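Probable polyketide synthase 1 (Dictyostelium discoideum, PDB 2H84) is a probable polyketide synthase that makes acylpyrones in vitro; this chain is its C-terminal type III polyketide synthase domain, of the thiolase fold. Local coordinates at residues A[39-44]-A[74-79]; A[49-54]-A[198-203]; A[121-126]-A[150-155]; A[209-214]-A[333-338]; A[231-236]-A[273-278]. All blocks are in the same frame, centred on the assembly; numbering follows the deposited sequence.

Contacts 1 and 2 lie on the same side of the chain's centre, where helices 30-40 and 45-56 follow each other; their centres are about 12 Å apart and Phe41 of contact 1 packs on Val51 and Met200 of contact 2. Their segments alternate along the chain. Contacts 3, 4 and 5 all reach the mixed nine-stranded sheet. Contact 3, which falls between the two segments of contact 2, touches contact 4 where Val123 meets Ser334; the centres of contacts 3 and 4 are about 11 Å apart. Contact 4 joins the N-terminal and C-terminal chalcone synthase-type domains, and contact 5 falls between its segments. Contacts 3 and 5 both meet the second subunit, so part of the dimer interface lies beside this sheet.

Contact 1: residues A[39-44]-A[74-79]; sequences NDFSDK and NSIKFR
Asp40 lays its side chain against Ser75, Ile76 and Lys77 of the 74-79 loop. Its chi1 of -64° sets CG beside the backbone N and anti to the carbonyl carbon, with Asp40 CG 3.4 Å from Ser75 OG. Of the two carboxylate oxygens OD2 is the nearer to the serine, Asp40 OD2 lying 3.3 Å from Ser75 OG. The other oxygen is close to the lysine, Asp40 OD1 lying 3.9 Å from Lys77 CE. The charged atoms do not meet: Asp40 OD1 is 4.7 Å from Lys77 NZ, and the lysine chain is bent at chi3 and chi4. The rest of the contact is apolar. Asp40 CB meets Ile76 CG2 at 4.0 Å, and the Phe41 ring brings CE1 to 4.2 Å from Ile76 CD1, the two side chains crossing at a slant. Ser75 OG also accepts a weak bond from Lys77 N (3.3 Å), within the same loop. The contact is plain packing in the N-terminal part of the domain: the last part of helix 30-40 and the residues that follow pack on the loop between strand 62-63 and helix 84-110, with Tyr69 and Phe191 also touching Ile76. An alanine in place of Asp40 would probably leave the Lys77 ammonium without its nearby opposite charge and open a gap beside Ser75 OG. The chemistry is thus mixed, a buried Phe41-Ile76 pair on one hand and, nearer solvent, a carboxylate whose attraction for Lys77 is likely to be modest at this separation.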
# COMPACT_ATOMS: atom_id res chain seq x y z
N ASN A 39 15.51 3.54 33.12
CA ASN A 39 15.79 4.63 34.04
C ASN A 39 15.32 5.99 33.51
O ASN A 39 15.00 6.89 34.30
CB ASN A 39 17.29 4.70 34.35
CG ASN A 39 17.79 3.47 35.07
OD1 ASN A 39 17.23 3.09 36.10
ND2 ASN A 39 18.84 2.85 34.55
N ASP A 40 15.27 6.14 32.19
CA ASP A 40 14.83 7.40 31.59
C ASP A 40 13.33 7.48 31.38
O ASP A 40 12.80 8.54 31.04
CB ASP A 40 15.51 7.62 30.23
CG ASP A 40 17.01 7.77 30.32
OD1 ASP A 40 17.49 8.38 31.30
OD2 ASP A 40 17.70 7.28 29.41
N PHE A 41 12.63 6.37 31.58
CA PHE A 41 11.19 6.34 31.37
C PHE A 41 10.37 7.33 32.19
O PHE A 41 9.32 7.79 31.73
CB PHE A 41 10.66 4.92 31.61
CG PHE A 41 9.50 4.56 30.72
CD1 PHE A 41 9.71 4.21 29.40
CD2 PHE A 41 8.20 4.59 31.20
CE1 PHE A 41 8.65 3.89 28.57
CE2 PHE A 41 7.13 4.27 30.38
CZ PHE A 41 7.36 3.92 29.06
N SER A 42 10.83 7.65 33.39
CA SER A 42 10.09 8.56 34.25
C SER A 42 10.84 8.86 35.54
O SER A 42 11.97 8.43 35.73
CB SER A 42 8.73 7.96 34.62
OG SER A 42 8.88 6.76 35.35
N ASP A 43 10.18 9.60 36.42
CA ASP A 43 10.77 9.98 37.70
C ASP A 43 10.13 9.24 38.85
O ASP A 43 10.05 9.77 39.95
CB ASP A 43 10.60 11.47 37.93
CG ASP A 43 11.54 12.29 37.10
OD1 ASP A 43 11.48 13.53 37.19
OD2 ASP A 43 12.37 11.73 36.35
N LYS A 44 9.66 8.03 38.59
CA LYS A 44 9.02 7.22 39.61
C LYS A 44 9.65 5.83 39.57
O LYS A 44 9.39 5.06 38.65
CB LYS A 44 7.51 7.12 39.35
CG LYS A 44 6.70 8.39 39.67
CD LYS A 44 7.26 9.59 38.94
CE LYS A 44 6.39 10.79 39.07
NZ LYS A 44 7.18 12.00 38.71
N ASN A 74 19.57 10.60 22.33
CA ASN A 74 18.38 9.89 21.92
C ASN A 74 17.51 9.40 23.08
O ASN A 74 16.57 8.64 22.86
CB ASN A 74 18.75 8.68 21.07
CG ASN A 74 19.79 9.00 20.02
OD1 ASN A 74 19.68 9.98 19.29
ND2 ASN A 74 20.81 8.15 19.93
N SER A 75 17.83 9.82 24.31
CA SER A 75 17.07 9.39 25.47
C SER A 75 15.60 9.40 25.14
O SER A 75 15.13 10.28 24.42
CB SER A 75 17.31 10.31 26.66
OG SER A 75 16.51 9.90 27.75
N ILE A 76 14.86 8.42 25.66
CA ILE A 76 13.43 8.32 25.40
C ILE A 76 12.66 9.43 26.10
O ILE A 76 11.53 9.75 25.72
CB ILE A 76 12.89 6.94 25.86
CG1 ILE A 76 11.50 6.69 25.29
CG2 ILE A 76 12.85 6.88 27.37
CD1 ILE A 76 11.04 5.26 25.44
N LYS A 77 13.27 10.03 27.12
CA LYS A 77 12.60 11.10 27.86
C LYS A 77 12.51 12.39 27.07
O LYS A 77 11.94 13.36 27.54
CB LYS A 77 13.31 11.38 29.19
CG LYS A 77 14.69 11.99 29.05
CD LYS A 77 15.11 12.69 30.33
CE LYS A 77 16.31 12.03 30.97
NZ LYS A 77 17.32 13.04 31.46
N PHE A 78 13.09 12.39 25.87
CA PHE A 78 13.06 13.57 25.01
C PHE A 78 12.04 13.41 23.88
O PHE A 78 11.66 14.39 23.24
CB PHE A 78 14.45 13.82 24.43
CG PHE A 78 15.48 14.20 25.45
CD1 PHE A 78 16.80 13.81 25.29
CD2 PHE A 78 15.13 14.96 26.57
CE1 PHE A 78 17.76 14.16 26.23
CE2 PHE A 78 16.09 15.32 27.52
CZ PHE A 78 17.40 14.92 27.35
N ARG A 79 11.60 12.17 23.65
CA ARG A 79 10.63 11.86 22.60
C ARG A 79 9.40 12.75 22.57
O ARG A 79 8.87 13.04 21.50
CB ARG A 79 10.19 10.40 22.69
CG ARG A 79 11.27 9.41 22.29
CD ARG A 79 11.03 8.77 20.91
NE ARG A 79 10.49 9.71 19.92
CZ ARG A 79 9.24 9.66 19.48
NH1 ARG A 79 8.41 8.73 19.92
NH2 ARG A 79 8.82 10.56 18.60

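Contact 2: residues A[49-54]-A[198-203]; sequences EKVKRI and DQMVAS
Met200 turns its CG anti to its own carbonyl carbon (chi1 -53°) and bends at chi3 (-88°), which swings CE round to the aliphatic part of Lys50. The result is helix-helix packing: helix 197-205 lies against helix 45-56, the short segments crossing at -45° with their axes 9.4 Å apart. Met200 carries the contact, its side chain setting off toward the facing helix. The methyl CE sits by the lysine chain, 3.5 Å from Lys50 CD, and the two side chains meet at about a right angle. The sulfur lies against a valine branch, with Met200 SD 3.4 Å from Val51 CG2. Ile54 covers the base of the methionine from one turn further along: its CD1 reaches Met200 CB at 3.4 Å, again nearly perpendicular to the methionine chain. The other isoleucine branch, CG2, stands 4.0 Å from Val201 CA. Between these two segments the contact is apolar, and the lysine takes part through its methylenes. Phe41, from the loop just before helix 45-56, packs on both Val51 and Met200 and adds an aromatic ring to the cluster. Val201 lies on the flank of the contact, its side chain about 11 Å from that of Cys157, the predicted active-site residue, and about 4 Å from a bound hexaethylene glycol. That molecule probably comes from the crystallisation liquor, though its place may mark a pocket. The Val201 side chain itself meets the facing helix through CG2, 4.2 Å from Ile54 CD1.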
# COMPACT_ATOMS: atom_id res chain seq x y z
N GLU A 49 10.99 0.57 37.46
CA GLU A 49 11.22 -0.84 37.74
C GLU A 49 10.32 -1.72 36.88
O GLU A 49 10.74 -2.76 36.38
CB GLU A 49 10.96 -1.13 39.22
CG GLU A 49 12.11 -0.78 40.14
CD GLU A 49 13.39 -1.48 39.75
OE1 GLU A 49 14.17 -0.92 38.97
OE2 GLU A 49 13.63 -2.61 40.20
N LYS A 50 9.08 -1.28 36.70
CA LYS A 50 8.12 -2.01 35.89
C LYS A 50 8.63 -2.15 34.45
O LYS A 50 8.34 -3.15 33.78
CB LYS A 50 6.78 -1.28 35.91
CG LYS A 50 5.69 -1.92 35.07
CD LYS A 50 4.31 -1.62 35.65
CE LYS A 50 4.18 -0.15 35.98
NZ LYS A 50 2.99 0.11 36.80
N VAL A 51 9.39 -1.17 33.99
CA VAL A 51 9.95 -1.22 32.65
C VAL A 51 11.09 -2.22 32.70
O VAL A 51 11.13 -3.16 31.91
CB VAL A 51 10.51 0.16 32.22
CG1 VAL A 51 11.08 0.07 30.82
CG2 VAL A 51 9.42 1.20 32.25
N LYS A 52 12.00 -2.02 33.64
CA LYS A 52 13.14 -2.89 33.82
C LYS A 52 12.70 -4.35 33.83
O LYS A 52 13.36 -5.22 33.26
CB LYS A 52 13.82 -2.55 35.15
CG LYS A 52 15.00 -3.44 35.50
CD LYS A 52 15.53 -3.11 36.89
CE LYS A 52 16.69 -4.02 37.28
NZ LYS A 52 17.27 -3.63 38.60
N ARG A 53 11.57 -4.61 34.48
CA ARG A 53 11.02 -5.96 34.57
C ARG A 53 10.66 -6.50 33.19
O ARG A 53 11.13 -7.57 32.78
CB ARG A 53 9.77 -5.93 35.46
CG ARG A 53 9.78 -6.94 36.60
CD ARG A 53 11.04 -6.80 37.40
NE ARG A 53 10.96 -5.78 38.43
CZ ARG A 53 12.03 -5.20 38.97
NH1 ARG A 53 13.24 -5.51 38.59
NH2 ARG A 53 11.94 -4.33 39.93
N ILE A 54 9.84 -5.74 32.48
CA ILE A 54 9.39 -6.09 31.13
C ILE A 54 10.56 -6.46 30.22
O ILE A 54 10.48 -7.43 29.48
CB ILE A 54 8.60 -4.92 30.51
CG1 ILE A 54 7.21 -4.87 31.13
CG2 ILE A 54 8.52 -5.07 29.00
CD1 ILE A 54 6.41 -3.66 30.73
N ASP A 198 1.49 -1.41 27.34
CA ASP A 198 1.82 -1.65 25.93
C ASP A 198 2.91 -0.72 25.44
O ASP A 198 3.68 -1.07 24.53
CB ASP A 198 0.56 -1.53 25.05
CG ASP A 198 -0.09 -0.15 25.12
OD1 ASP A 198 0.15 0.58 26.10
OD2 ASP A 198 -0.84 0.18 24.18
N GLN A 199 3.00 0.47 26.03
CA GLN A 199 4.02 1.44 25.65
C GLN A 199 5.39 0.91 26.07
O GLN A 199 6.35 0.92 25.28
CB GLN A 199 3.74 2.79 26.31
CG GLN A 199 3.68 3.93 25.32
CD GLN A 199 2.67 3.72 24.21
OE1 GLN A 199 2.78 4.32 23.14
NE2 GLN A 199 1.67 2.88 24.45
N MET A 200 5.48 0.43 27.31
CA MET A 200 6.71 -0.15 27.86
C MET A 200 7.12 -1.38 27.05
O MET A 200 8.28 -1.53 26.66
CB MET A 200 6.51 -0.54 29.33
CG MET A 200 5.97 0.59 30.20
SD MET A 200 6.11 0.30 31.99
CE MET A 200 4.62 -0.54 32.33
N VAL A 201 6.15 -2.27 26.80
CA VAL A 201 6.40 -3.49 26.03
C VAL A 201 6.97 -3.16 24.66
O VAL A 201 8.03 -3.67 24.27
CB VAL A 201 5.09 -4.31 25.80
CG1 VAL A 201 5.42 -5.57 25.01
CG2 VAL A 201 4.43 -4.65 27.12
N ALA A 202 6.25 -2.30 23.94
CA ALA A 202 6.65 -1.90 22.60
C ALA A 202 8.08 -1.41 22.59
O ALA A 202 8.83 -1.67 21.65
CB ALA A 202 5.71 -0.82 22.09
N SER A 203 8.48 -0.71 23.64
CA SER A 203 9.83 -0.19 23.72
C SER A 203 10.82 -1.30 24.05
O SER A 203 12.03 -1.09 24.00
CB SER A 203 9.94 0.91 24.79
OG SER A 203 9.88 0.37 26.10

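Contact 3: residues A[121-126]-A[150-155]; sequences VSVTST and VSLNLM
Val121-Thr124 and Val150-Asn153 belong to the two neighbouring parallel strands of a beta-alpha-beta unit, joined through helix 133-141. Ser122 sits at the centre of the pairing. Its N-H bonds to Val150 O at 3.0 Å, and its carbonyl oxygen receives Leu152 N at 2.9 Å. Further on the pairing is less regular, and Leu152 is the centre of an inverse gamma turn. Beyond it Leu154 N bonds to Thr124 O (3.2 Å) and, more weakly, to Ser125 OG. On one face of the sheet Val121 and Val150 lie side by side, pointing the same way, with Val121 CG2 3.8 Å from Val150 CB. The side chains of Val123 and Leu152 lie alongside each other in the same way, Val123 CG2 being 3.6 Å from Leu152 CB. On the other face Asn153 turns its OD1 to 3.5 Å from Thr124 CG2. The asparagine ND2 bonds to Asp132 and to the backbone oxygen of Asn153 of the second subunit, so this outermost strand of the chain's sheet lies at the dimer interface. Ser125 OG also bonds to Gly156 N, next to the predicted active-site Cys157. A strand followed by a short loop to the predicted active-site cysteine, just ahead of helix 159-171, is the arrangement typical of the thiolase fold.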
# COMPACT_ATOMS: atom_id res chain seq x y z
N VAL A 121 8.23 -4.56 -5.48
CA VAL A 121 7.24 -4.37 -4.44
C VAL A 121 7.84 -3.84 -3.15
O VAL A 121 8.67 -4.49 -2.52
CB VAL A 121 6.53 -5.68 -4.11
CG1 VAL A 121 5.40 -5.42 -3.09
CG2 VAL A 121 5.99 -6.31 -5.36
N SER A 122 7.37 -2.66 -2.75
CA SER A 122 7.82 -1.98 -1.55
C SER A 122 6.78 -2.20 -0.45
O SER A 122 5.58 -2.17 -0.73
CB SER A 122 7.97 -0.49 -1.88
OG SER A 122 8.09 0.32 -0.73
N VAL A 123 7.23 -2.43 0.79
CA VAL A 123 6.35 -2.68 1.94
C VAL A 123 6.83 -2.00 3.25
O VAL A 123 7.99 -2.11 3.63
CB VAL A 123 6.24 -4.20 2.21
CG1 VAL A 123 5.40 -4.46 3.45
CG2 VAL A 123 5.63 -4.90 1.02
N THR A 124 5.91 -1.30 3.92
CA THR A 124 6.21 -0.62 5.17
C THR A 124 4.94 -0.03 5.78
O THR A 124 3.95 0.15 5.06
CB THR A 124 7.20 0.55 5.00
OG1 THR A 124 7.54 1.08 6.29
CG2 THR A 124 6.60 1.65 4.13
N SER A 125 4.98 0.27 7.08
CA SER A 125 3.85 0.86 7.79
C SER A 125 4.37 1.73 8.92
O SER A 125 3.61 2.24 9.73
CB SER A 125 2.94 -0.22 8.37
OG SER A 125 2.50 -1.10 7.36
N THR A 126 5.69 1.91 8.97
CA THR A 126 6.31 2.72 10.01
C THR A 126 6.68 4.13 9.55
O THR A 126 7.34 4.86 10.28
CB THR A 126 7.57 2.04 10.58
OG1 THR A 126 8.29 1.39 9.53
CG2 THR A 126 7.20 1.04 11.63
N VAL A 150 4.51 -1.73 -7.13
CA VAL A 150 3.45 -2.14 -6.22
C VAL A 150 3.78 -1.64 -4.81
O VAL A 150 4.80 -2.03 -4.25
CB VAL A 150 3.32 -3.67 -6.16
CG1 VAL A 150 2.20 -4.07 -5.23
CG2 VAL A 150 3.07 -4.22 -7.53
N SER A 151 2.94 -0.77 -4.24
CA SER A 151 3.18 -0.26 -2.89
C SER A 151 2.27 -0.90 -1.83
O SER A 151 1.18 -0.40 -1.58
CB SER A 151 2.98 1.26 -2.84
OG SER A 151 3.97 1.97 -3.57
N LEU A 152 2.71 -1.99 -1.22
CA LEU A 152 1.92 -2.66 -0.17
C LEU A 152 2.21 -1.99 1.17
O LEU A 152 3.05 -2.47 1.94
CB LEU A 152 2.29 -4.14 -0.03
CG LEU A 152 1.48 -5.27 -0.66
CD1 LEU A 152 1.77 -6.56 0.13
CD2 LEU A 152 -0.01 -4.96 -0.63
N ASN A 153 1.52 -0.89 1.47
CA ASN A 153 1.76 -0.20 2.73
C ASN A 153 0.53 -0.14 3.65
O ASN A 153 -0.62 -0.21 3.20
CB ASN A 153 2.24 1.21 2.43
CG ASN A 153 3.34 1.24 1.39
OD1 ASN A 153 4.40 0.64 1.57
ND2 ASN A 153 3.08 1.94 0.28
N LEU A 154 0.79 0.00 4.94
CA LEU A 154 -0.26 0.11 5.94
C LEU A 154 -0.91 -1.21 6.30
O LEU A 154 -2.05 -1.23 6.73
CB LEU A 154 -1.33 1.11 5.49
CG LEU A 154 -0.83 2.51 5.11
CD1 LEU A 154 -2.01 3.44 4.89
CD2 LEU A 154 0.06 3.06 6.20
N MET A 155 -0.19 -2.32 6.14
CA MET A 155 -0.76 -3.61 6.49
C MET A 155 -0.27 -4.09 7.84
O MET A 155 -0.77 -5.08 8.39
CB MET A 155 -0.46 -4.65 5.40
CG MET A 155 -1.16 -4.34 4.09
SD MET A 155 -1.21 -5.70 2.94
CE MET A 155 -2.80 -6.37 3.28

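Contact 4: residues A[209-214]-A[333-338]; sequences GSAAYI and SSASVI
Ile338 and Tyr213 meet at about a right angle where helix 335-345 packs on strand 209-216 of the mixed sheet, helix-on-sheet packing in the interior of the thiolase fold. The two branches of the isoleucine meet different strand residues. With CG1 anti to the carbonyl carbon (chi1 -50°), CG2 falls anti to the backbone N and reaches Ala211, Ile338 CG2 lying 3.5 Å from Ala211 CB. Its chi2 of -59° then brings CD1 to the tyrosine ring at an oblique approach, where Ile338 CD1 is 3.6 Å from Tyr213 CE2. The other branch touches the ring as well, since Ile338 CG2 lies 4.0 Å from Tyr213 CD2. One turn earlier in the helix Ala335 fits its small side chain against the strand, with Ala335 CB 4.1 Å from Ala211 CB and 4.2 Å from Gly209 O. An alanine at Ile338 would keep CB against Ala211 but lose CG2 and CD1, and would probably open a gap between Ala211 and the Tyr213 ring atoms CD2 and CE2. Ser210 and Ala212 point their side chains to the other face of the strand, where helix 84-110 covers them. The contact joins the N-terminal and C-terminal chalcone synthase-type domains, and Ala335 lies about 10 Å from the predicted active-site Cys157, measured between side chains. At the far end of the tyrosine, Tyr213 OH is hydrogen-bonded to Ser163 OG of helix 159-171.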
# COMPACT_ATOMS: atom_id res chain seq x y z
N GLY A 209 14.60 -2.82 10.63
CA GLY A 209 15.27 -3.69 9.70
C GLY A 209 14.63 -3.70 8.33
O GLY A 209 13.54 -3.14 8.13
N SER A 210 15.30 -4.33 7.38
CA SER A 210 14.82 -4.42 6.01
C SER A 210 15.20 -5.78 5.45
O SER A 210 16.32 -6.24 5.64
CB SER A 210 15.48 -3.33 5.15
OG SER A 210 14.98 -3.34 3.82
N ALA A 211 14.26 -6.40 4.77
CA ALA A 211 14.48 -7.72 4.17
C ALA A 211 13.89 -7.74 2.77
O ALA A 211 12.78 -7.26 2.56
CB ALA A 211 13.82 -8.78 5.02
N ALA A 212 14.63 -8.29 1.82
CA ALA A 212 14.13 -8.38 0.45
C ALA A 212 14.28 -9.79 -0.11
O ALA A 212 15.12 -10.56 0.35
CB ALA A 212 14.86 -7.38 -0.44
N TYR A 213 13.44 -10.14 -1.08
CA TYR A 213 13.53 -11.45 -1.70
C TYR A 213 13.05 -11.43 -3.16
O TYR A 213 12.26 -10.57 -3.55
CB TYR A 213 12.73 -12.47 -0.86
CG TYR A 213 11.25 -12.17 -0.74
CD1 TYR A 213 10.35 -12.65 -1.69
CD2 TYR A 213 10.76 -11.38 0.30
CE1 TYR A 213 8.99 -12.35 -1.61
CE2 TYR A 213 9.40 -11.08 0.39
CZ TYR A 213 8.52 -11.56 -0.57
OH TYR A 213 7.18 -11.26 -0.50
N ILE A 214 13.57 -12.34 -3.97
CA ILE A 214 13.17 -12.45 -5.37
C ILE A 214 12.23 -13.66 -5.45
O ILE A 214 12.47 -14.68 -4.81
CB ILE A 214 14.37 -12.72 -6.27
CG1 ILE A 214 15.47 -11.70 -6.01
CG2 ILE A 214 13.92 -12.69 -7.72
CD1 ILE A 214 15.12 -10.28 -6.37
N SER A 333 8.56 -5.79 12.74
CA SER A 333 7.31 -5.70 11.98
C SER A 333 7.38 -6.62 10.76
O SER A 333 7.97 -7.72 10.80
CB SER A 333 7.05 -4.26 11.53
OG SER A 333 5.67 -3.96 11.38
N SER A 334 6.81 -6.16 9.65
CA SER A 334 6.78 -6.94 8.41
C SER A 334 8.04 -7.74 8.06
O SER A 334 7.94 -8.89 7.62
CB SER A 334 6.41 -6.04 7.23
OG SER A 334 7.29 -4.94 7.13
N ALA A 335 9.22 -7.15 8.23
CA ALA A 335 10.46 -7.85 7.87
C ALA A 335 10.83 -9.09 8.68
O ALA A 335 11.37 -10.04 8.12
CB ALA A 335 11.62 -6.86 7.91
N SER A 336 10.53 -9.06 9.98
CA SER A 336 10.83 -10.16 10.89
C SER A 336 10.60 -11.57 10.32
O SER A 336 11.37 -12.49 10.61
CB SER A 336 9.99 -9.98 12.16
OG SER A 336 10.12 -8.67 12.66
N VAL A 337 9.54 -11.73 9.53
CA VAL A 337 9.20 -13.00 8.91
C VAL A 337 10.28 -13.42 7.94
O VAL A 337 10.87 -14.47 8.06
CB VAL A 337 7.92 -12.87 8.07
CG1 VAL A 337 7.16 -14.17 8.09
CG2 VAL A 337 7.09 -11.64 8.52
N ILE A 338 10.52 -12.54 6.97
CA ILE A 338 11.54 -12.76 5.96
C ILE A 338 12.90 -13.03 6.61
O ILE A 338 13.62 -13.92 6.18
CB ILE A 338 11.63 -11.55 5.03
CG1 ILE A 338 10.23 -11.19 4.53
CG2 ILE A 338 12.58 -11.82 3.88
CD1 ILE A 338 9.52 -12.28 3.77

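Contact 5: residues A[231-236]-A[273-278]; sequences CSINRS and VDTLLD
Cys231, Ile233 and Arg235 pack against Thr275 and Leu276 in a helix-on-sheet contact of the C-terminal chalcone synthase-type domain, where helix 261-280 covers strand 227-236. The short segments run at 149° to each other, roughly antiparallel, with their axes 8.5 Å apart. Ile233 holds the middle. Its CG1 stands between the backbone N and carbonyl carbon (chi1 56°), and the chain extends from there to the helix, Ile233 CD1 lying 3.7 Å from Leu276 CB. The leucine reaches back, with Leu276 CD1 3.9 Å from Ile233 CG1 and 4.1 Å from Cys231 SG. The methyl branch of the threonine closes the apolar group, Thr275 CG2 being 4.0 Å from Ile233 CD1. Its hydroxyl turns to Arg235 instead. Arg235 NH1 donates to Thr275 OG1 at 3.2 Å, the oxygen lying at the edge of the guanidinium and close to its plane; NH2 donates to the same oxygen, though its position is less certain. Thr275 OG1 is bonded as well to Ala271 O one turn back in the helix. Arg235 NH1 also forms a salt bridge to Asp146 of the second subunit. The chemistry implies that the buried guanidinium probably has its charge balanced across the dimer interface, while the neutral threonine hydroxyl is likely to orient it within the subunit.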
# COMPACT_ATOMS: atom_id res chain seq x y z
N CYS A 231 1.17 -22.82 -1.10
CA CYS A 231 -0.06 -22.07 -0.94
C CYS A 231 0.03 -21.18 0.29
O CYS A 231 0.87 -21.39 1.16
CB CYS A 231 -1.27 -23.01 -0.84
SG CYS A 231 -1.28 -24.06 0.60
N SER A 232 -0.82 -20.16 0.33
CA SER A 232 -0.84 -19.24 1.46
C SER A 232 -2.22 -18.65 1.59
O SER A 232 -2.91 -18.45 0.59
CB SER A 232 0.19 -18.14 1.25
OG SER A 232 0.09 -17.60 -0.06
N ILE A 233 -2.62 -18.38 2.82
CA ILE A 233 -3.96 -17.83 3.10
C ILE A 233 -3.92 -16.71 4.12
O ILE A 233 -2.85 -16.35 4.61
CB ILE A 233 -4.89 -18.92 3.69
CG1 ILE A 233 -4.23 -19.51 4.95
CG2 ILE A 233 -5.16 -20.02 2.66
CD1 ILE A 233 -5.11 -20.46 5.73
N ASN A 234 -5.09 -16.15 4.42
CA ASN A 234 -5.20 -15.10 5.43
C ASN A 234 -6.59 -15.13 6.04
O ASN A 234 -7.55 -15.56 5.41
CB ASN A 234 -4.87 -13.69 4.87
CG ASN A 234 -5.91 -13.15 3.90
OD1 ASN A 234 -5.79 -12.03 3.44
ND2 ASN A 234 -6.93 -13.94 3.60
N ARG A 235 -6.69 -14.68 7.29
CA ARG A 235 -7.97 -14.69 7.98
C ARG A 235 -8.20 -13.36 8.67
O ARG A 235 -7.25 -12.71 9.13
CB ARG A 235 -7.99 -15.81 9.03
CG ARG A 235 -9.33 -16.02 9.75
CD ARG A 235 -10.00 -17.30 9.29
NE ARG A 235 -9.36 -18.49 9.84
CZ ARG A 235 -9.47 -19.71 9.33
NH1 ARG A 235 -10.20 -19.93 8.24
NH2 ARG A 235 -8.87 -20.73 9.93
N SER A 236 -9.46 -12.94 8.75
CA SER A 236 -9.80 -11.70 9.42
C SER A 236 -10.72 -12.03 10.58
O SER A 236 -11.52 -12.97 10.50
CB SER A 236 -10.50 -10.74 8.46
OG SER A 236 -11.79 -11.19 8.13
N VAL A 273 -4.36 -22.85 11.19
CA VAL A 273 -3.34 -23.74 10.65
C VAL A 273 -3.99 -24.94 9.99
O VAL A 273 -3.39 -25.58 9.12
CB VAL A 273 -2.40 -24.28 11.74
CG1 VAL A 273 -1.31 -25.11 11.10
CG2 VAL A 273 -1.80 -23.13 12.54
N ASP A 274 -5.22 -25.25 10.41
CA ASP A 274 -5.96 -26.36 9.83
C ASP A 274 -6.45 -25.99 8.45
O ASP A 274 -6.39 -26.80 7.52
CB ASP A 274 -7.15 -26.75 10.71
CG ASP A 274 -6.76 -27.70 11.83
OD1 ASP A 274 -5.62 -28.19 11.82
OD2 ASP A 274 -7.60 -27.95 12.71
N THR A 275 -6.93 -24.76 8.29
CA THR A 275 -7.41 -24.32 6.99
C THR A 275 -6.27 -24.29 6.00
O THR A 275 -6.47 -24.59 4.82
CB THR A 275 -8.05 -22.94 7.07
OG1 THR A 275 -9.17 -22.98 7.97
CG2 THR A 275 -8.52 -22.49 5.70
N LEU A 276 -5.07 -23.94 6.46
CA LEU A 276 -3.89 -23.89 5.60
C LEU A 276 -3.46 -25.29 5.18
O LEU A 276 -3.11 -25.52 4.01
CB LEU A 276 -2.72 -23.21 6.33
CG LEU A 276 -1.40 -23.18 5.56
CD1 LEU A 276 -1.55 -22.33 4.32
CD2 LEU A 276 -0.29 -22.63 6.43
N LEU A 277 -3.47 -26.23 6.13
CA LEU A 277 -3.08 -27.61 5.86
C LEU A 277 -3.95 -28.33 4.84
O LEU A 277 -3.46 -29.15 4.07
CB LEU A 277 -3.05 -28.44 7.15
CG LEU A 277 -1.76 -28.39 7.97
CD1 LEU A 277 -1.59 -29.59 8.69
CD2 LEU A 277 -0.61 -28.40 7.16
N ASP A 278 -5.25 -28.04 4.85
CA ASP A 278 -6.18 -28.67 3.92
C ASP A 278 -5.91 -28.21 2.49
O ASP A 278 -6.12 -28.97 1.53
CB ASP A 278 -7.62 -28.34 4.30
CG ASP A 278 -8.00 -28.88 5.66
OD1 ASP A 278 -9.17 -28.70 6.08
OD2 ASP A 278 -7.13 -29.49 6.32